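Manganese-containing pseudocatalase (Thermus thermophilus, PDB 2V8T) probably breaks down hydrogen peroxide to water and oxygen, as manganese catalases do, using a pair of manganese ions bound in each subunit. Local coordinates at residues Q18-A23 with I81-K87; Y45-N49 with Y137-S141. All coordinates share one frame; numbering follows the deposited sequence. Where two conformers were deposited one is given.

From the N terminus, residues 18-23 open helix 20-26; interaction 1 pairs them with residues 81-87, where helix 57-85 ends, closing a loop rich in helix. Inside that loop lies helix 36-49, whose residues 45-49 meet residues 137-141 in interaction 2, beyond the end of the first loop. The two loops therefore cross rather than nest. Helices 36-49 and 57-85, consecutive in the chain, supply metal ligands Glu-36, Glu-70 and His-73, and each engages one contact. The contact centres are 32 Å apart, on opposite sides of the chain's centre.

Interaction 1: Q18-A23 with I81-K87; sequences QDPNAA and INSLLAK
Ala-23 and Leu-85 illustrate how a small residue lets two helix ends approach: the methyl CB of Ala-23 lies 3.7 Å from CD2 of Leu-85. On the same methyl, CB of Leu-84 packs at 4.0 Å, and CG2 of Ile-81 borders it more loosely. Leu-84 also reaches past it, its CD1 resting 4.0 Å from CB of Ala-22. With CG anti to its own carbonyl carbon (chi1 -66°) and CD1 anti to CA (chi2 162°), Leu-84 lays this branch 3.8 Å from Ala-23 N. The contact thus joins short helix 20-26 to the end of helix 57-85, which carries the manganese ligands Glu-70 and His-73.

Outward, Asp-19 N donates to Leu-84 O at 2.8 Å. Asp-19 is also the N-cap of helix 20-26, OD1 accepting from Ala-22 N, while OD2 forms a salt bridge to Lys-108 of a second subunit. At the edge, in the conformer described, NE2 of Gln-18 reaches Leu-85 O at 3.0 Å from above the carbonyl plane, and its amide passes over Lys-87 CA; Lys-87 NZ pairs with Glu-94.

Chemically, the Leu-84 carbonyl takes the Asp-19 N-H and, in this conformer, the Leu-85 carbonyl takes the Gln-18 amide.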
loop_
_atom_site.group_PDB
_atom_site.type_symbol
_atom_site.label_atom_id
_atom_site.label_comp_id
_atom_site.label_asym_id
_atom_site.label_seq_id
_atom_site.Cartn_x
_atom_site.Cartn_y
_atom_site.Cartn_z
ATOM N N GLN A 18 18.663 17.280 19.954
ATOM C CA GLN A 18 17.816 16.477 19.116
ATOM C C GLN A 18 16.594 15.987 19.906
ATOM O O GLN A 18 16.688 15.647 21.085
ATOM C CB GLN A 18 18.504 15.177 18.587
ATOM C CG GLN A 18 19.552 15.477 17.609
ATOM C CD GLN A 18 20.551 14.326 17.448
ATOM O OE1 GLN A 18 21.265 13.999 18.419
ATOM N NE2 GLN A 18 20.580 13.688 16.303
ATOM N N ASP A 19 15.467 15.877 19.186
ATOM C CA ASP A 19 14.224 15.361 19.766
ATOM C C ASP A 19 13.564 14.484 18.718
ATOM O O ASP A 19 12.670 14.921 17.961
ATOM C CB ASP A 19 13.317 16.470 20.239
ATOM C CG ASP A 19 12.124 15.925 21.054
ATOM O OD1 ASP A 19 11.768 14.734 20.928
ATOM O OD2 ASP A 19 11.550 16.769 21.801
ATOM N N PRO A 20 13.990 13.210 18.626
ATOM C CA PRO A 20 13.475 12.323 17.593
ATOM C C PRO A 20 11.966 12.179 17.619
ATOM O O PRO A 20 11.315 12.234 16.577
ATOM C CB PRO A 20 14.207 10.988 17.870
ATOM C CG PRO A 20 15.541 11.442 18.474
ATOM C CD PRO A 20 15.130 12.609 19.369
ATOM N N ASN A 21 11.382 11.925 18.801
ATOM C CA ASN A 21 9.951 11.696 18.832
ATOM C C ASN A 21 9.146 12.961 18.490
ATOM O O ASN A 21 8.058 12.868 17.909
ATOM C CB ASN A 21 9.494 11.069 20.137
ATOM C CG ASN A 21 9.920 9.615 20.270
ATOM O OD1 ASN A 21 10.385 8.988 19.294
ATOM N ND2 ASN A 21 9.701 9.052 21.449
ATOM N N ALA A 22 9.665 14.154 18.826
ATOM C CA ALA A 22 9.017 15.376 18.330
ATOM C C ALA A 22 9.032 15.397 16.797
ATOM O O ALA A 22 8.019 15.716 16.166
ATOM C CB ALA A 22 9.676 16.607 18.882
ATOM N N ALA A 23 10.182 15.075 16.201
ATOM C CA ALA A 23 10.272 15.025 14.744
ATOM C C ALA A 23 9.241 14.044 14.162
ATOM O O ALA A 23 8.619 14.298 13.135
ATOM C CB ALA A 23 11.676 14.646 14.321
ATOM N N ILE A 81 11.421 19.564 11.101
ATOM C CA ILE A 81 11.842 18.187 11.352
ATOM C C ILE A 81 13.351 18.068 11.350
ATOM O O ILE A 81 13.946 17.451 12.248
ATOM C CB ILE A 81 11.163 17.249 10.323
ATOM C CG1 ILE A 81 9.664 17.210 10.579
ATOM C CG2 ILE A 81 11.797 15.879 10.334
ATOM C CD1 ILE A 81 8.856 16.709 9.399
ATOM N N ASN A 82 13.998 18.658 10.354
ATOM C CA ASN A 82 15.444 18.581 10.263
ATOM C C ASN A 82 16.110 19.229 11.476
ATOM O O ASN A 82 17.146 18.760 11.955
ATOM C CB ASN A 82 15.939 19.173 8.965
ATOM C CG ASN A 82 15.572 18.307 7.780
ATOM O OD1 ASN A 82 15.390 17.099 7.925
ATOM N ND2 ASN A 82 15.489 18.932 6.582
ATOM N N SER A 83 15.551 20.339 11.950
ATOM C CA SER A 83 16.046 20.998 13.134
ATOM C C SER A 83 15.991 20.082 14.341
ATOM O O SER A 83 16.931 20.046 15.153
ATOM C CB SER A 83 15.252 22.281 13.414
ATOM O OG SER A 83 15.438 23.273 12.435
ATOM N N LEU A 84 14.880 19.361 14.491
ATOM C CA LEU A 84 14.695 18.432 15.599
ATOM C C LEU A 84 15.597 17.202 15.486
ATOM O O LEU A 84 15.887 16.571 16.511
ATOM C CB LEU A 84 13.219 18.024 15.681
ATOM C CG LEU A 84 12.273 19.171 16.052
ATOM C CD1 LEU A 84 10.823 18.777 15.679
ATOM C CD2 LEU A 84 12.392 19.525 17.530
ATOM N N LEU A 85 16.031 16.839 14.280
ATOM C CA LEU A 85 16.868 15.673 14.080
ATOM C C LEU A 85 18.364 15.992 14.034
ATOM O O LEU A 85 19.190 15.081 14.052
ATOM C CB LEU A 85 16.483 14.969 12.779
ATOM C CG LEU A 85 15.093 14.322 12.787
ATOM C CD1 LEU A 85 14.740 13.834 11.411
ATOM C CD2 LEU A 85 15.018 13.182 13.802
ATOM N N ALA A 86 18.735 17.271 13.976
ATOM C CA ALA A 86 20.142 17.665 13.771
ATOM C C ALA A 86 20.941 17.487 15.038
ATOM O O ALA A 86 20.639 18.038 16.073
ATOM C CB ALA A 86 20.176 19.159 13.391
ATOM N N LYS A 87 22.066 16.775 14.942
ATOM C CA LYS A 87 22.945 16.617 16.082
ATOM C C LYS A 87 23.725 17.909 16.343
ATOM O O LYS A 87 23.889 18.323 17.495
ATOM C CB LYS A 87 23.921 15.444 15.844
ATOM C CG LYS A 87 24.856 15.241 17.052
ATOM C CD LYS A 87 25.916 14.199 16.869
ATOM C CE LYS A 87 26.879 14.144 18.069
ATOM N NZ LYS A 87 28.100 13.390 17.825
#

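Interaction 2: Y45-N49 with Y137-S141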
loop_
_atom_site.group_PDB
_atom_site.type_symbol
_atom_site.label_atom_id
_atom_site.label_comp_id
_atom_site.label_asym_id
_atom_site.label_seq_id
_atom_site.Cartn_x
_atom_site.Cartn_y
_atom_site.Cartn_z
ATOM N N TYR A 45 -2.424 19.877 -8.378
ATOM C CA TYR A 45 -3.112 19.138 -9.432
ATOM C C TYR A 45 -4.420 19.792 -9.819
ATOM O O TYR A 45 -4.766 19.821 -11.002
ATOM C CB TYR A 45 -3.262 17.666 -9.066
ATOM C CG TYR A 45 -1.984 16.915 -9.328
ATOM C CD1 TYR A 45 -1.763 16.246 -10.520
ATOM C CD2 TYR A 45 -0.930 16.911 -8.435
ATOM C CE1 TYR A 45 -0.581 15.638 -10.791
ATOM C CE2 TYR A 45 0.299 16.307 -8.686
ATOM C CZ TYR A 45 0.436 15.656 -9.906
ATOM O OH TYR A 45 1.628 14.999 -10.194
ATOM N N GLN A 46 -5.192 20.323 -8.845
ATOM C CA GLN A 46 -6.395 21.039 -9.240
ATOM C C GLN A 46 -6.052 22.187 -10.184
ATOM O O GLN A 46 -6.767 22.476 -11.146
ATOM C CB GLN A 46 -7.148 21.584 -8.017
ATOM C CG GLN A 46 -7.822 20.473 -7.220
ATOM C CD GLN A 46 -8.297 20.988 -5.884
ATOM O OE1 GLN A 46 -8.360 22.199 -5.689
ATOM N NE2 GLN A 46 -8.642 20.107 -4.960
ATOM N N SER A 47 -4.939 22.909 -9.900
ATOM C CA SER A 47 -4.572 24.012 -10.755
ATOM C C SER A 47 -4.201 23.528 -12.153
ATOM O O SER A 47 -4.578 24.158 -13.157
ATOM C CB SER A 47 -3.473 24.863 -10.133
ATOM O OG SER A 47 -2.164 24.321 -10.195
ATOM N N PHE A 48 -3.479 22.415 -12.262
ATOM C CA PHE A 48 -3.159 21.867 -13.584
ATOM C C PHE A 48 -4.446 21.523 -14.336
ATOM O O PHE A 48 -4.597 21.791 -15.536
ATOM C CB PHE A 48 -2.286 20.614 -13.467
ATOM C CG PHE A 48 -0.952 20.801 -12.765
ATOM C CD1 PHE A 48 -0.331 22.033 -12.645
ATOM C CD2 PHE A 48 -0.303 19.670 -12.277
ATOM C CE1 PHE A 48 0.909 22.140 -12.040
ATOM C CE2 PHE A 48 0.949 19.787 -11.680
ATOM C CZ PHE A 48 1.546 21.009 -11.560
ATOM N N ASN A 49 -5.349 20.858 -13.605
ATOM C CA ASN A 49 -6.542 20.235 -14.196
ATOM C C ASN A 49 -7.712 21.207 -14.354
ATOM O O ASN A 49 -8.773 20.813 -14.837
ATOM C CB ASN A 49 -6.958 19.079 -13.293
ATOM C CG ASN A 49 -5.930 17.952 -13.245
ATOM O OD1 ASN A 49 -6.072 17.076 -12.264
ATOM N ND2 ASN A 49 -5.059 17.851 -14.122
ATOM N N TYR A 137 -4.217 10.700 -1.597
ATOM C CA TYR A 137 -4.533 11.828 -0.712
ATOM C C TYR A 137 -4.968 13.066 -1.509
ATOM O O TYR A 137 -5.377 14.062 -0.890
ATOM C CB TYR A 137 -3.391 12.167 0.193
ATOM C CG TYR A 137 -2.984 11.107 1.205
ATOM C CD1 TYR A 137 -3.810 10.129 1.688
ATOM C CD2 TYR A 137 -1.714 11.165 1.749
ATOM C CE1 TYR A 137 -3.358 9.246 2.687
ATOM C CE2 TYR A 137 -1.248 10.343 2.735
ATOM C CZ TYR A 137 -2.052 9.378 3.190
ATOM O OH TYR A 137 -1.603 8.491 4.173
ATOM N N VAL A 138 -4.859 13.013 -2.856
ATOM C CA VAL A 138 -5.257 14.121 -3.744
ATOM C C VAL A 138 -6.667 13.869 -4.254
ATOM O O VAL A 138 -6.988 12.771 -4.706
ATOM C CB VAL A 138 -4.249 14.266 -4.875
ATOM C CG1 VAL A 138 -4.730 15.222 -5.958
ATOM C CG2 VAL A 138 -2.900 14.736 -4.306
ATOM N N PHE A 139 -7.456 14.936 -4.228
ATOM C CA PHE A 139 -8.820 14.974 -4.773
ATOM C C PHE A 139 -8.825 16.041 -5.875
ATOM O O PHE A 139 -8.626 17.226 -5.605
ATOM C CB PHE A 139 -9.807 15.363 -3.655
ATOM C CG PHE A 139 -11.224 15.377 -4.123
ATOM C CD1 PHE A 139 -11.925 14.189 -4.193
ATOM C CD2 PHE A 139 -11.880 16.551 -4.480
ATOM C CE1 PHE A 139 -13.249 14.170 -4.634
ATOM C CE2 PHE A 139 -13.171 16.550 -4.903
ATOM C CZ PHE A 139 -13.863 15.365 -4.963
ATOM N N THR A 140 -9.037 15.595 -7.108
ATOM C CA THR A 140 -9.059 16.518 -8.252
ATOM C C THR A 140 -10.157 16.042 -9.192
ATOM O O THR A 140 -9.971 15.230 -10.110
ATOM C CB THR A 140 -7.675 16.671 -8.864
ATOM O OG1 THR A 140 -7.714 17.543 -9.994
ATOM C CG2 THR A 140 -6.986 15.377 -9.285
ATOM N N SER A 141 -11.375 16.505 -8.894
ATOM C CA SER A 141 -12.583 16.025 -9.557
ATOM C C SER A 141 -12.913 16.755 -10.840
ATOM O O SER A 141 -13.777 16.320 -11.604
ATOM C CB SER A 141 -13.814 16.179 -8.648
ATOM O OG SER A 141 -14.228 17.532 -8.532
#
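Gln-46 and Phe-139 show how a helix can hold an irregular segment through the segment's own main-chain carbonyl. The hydrogen bond runs from Gln-46 NE2 to Phe-139 O, 3.0 Å long and almost straight at 175°. The donor comes nearly head-on to the carbonyl, and the oxygen lies in the plane of the Gln-46 amide. Beyond CG the glutamine is extended, and its OE1 accepts from Asn-151 ND2, so both ends of the amide are engaged and its rotation is fixed. Replacing Gln-46 with alanine removes the amide, which would probably deprive the Phe-139 carbonyl of this donor and Asn-151 ND2 of this acceptor.

Van der Waals approaches centre on Thr-140. Its OG1, anti to the backbone N (chi1 179°), faces the helix and lies 3.7 Å from Asn-49 CB and 4.0 Å from Gln-46 CG. Apolar contact is slight: Val-138 CG1 sits 4.2 Å from Tyr-45 CB.

In what is probably a ferritin-like bundle, segment 137-141 ties helix 36-49, bearing the manganese ligand Glu-36, to the start of helix 144-166, bearing Glu-155. Asn-42 of the first helix bonds Phe-139 N and Tyr-137 O, His-150 of the second stacks on the Phe-139 ring, and Gln-46 also touches Ile-63 of helix 57-85.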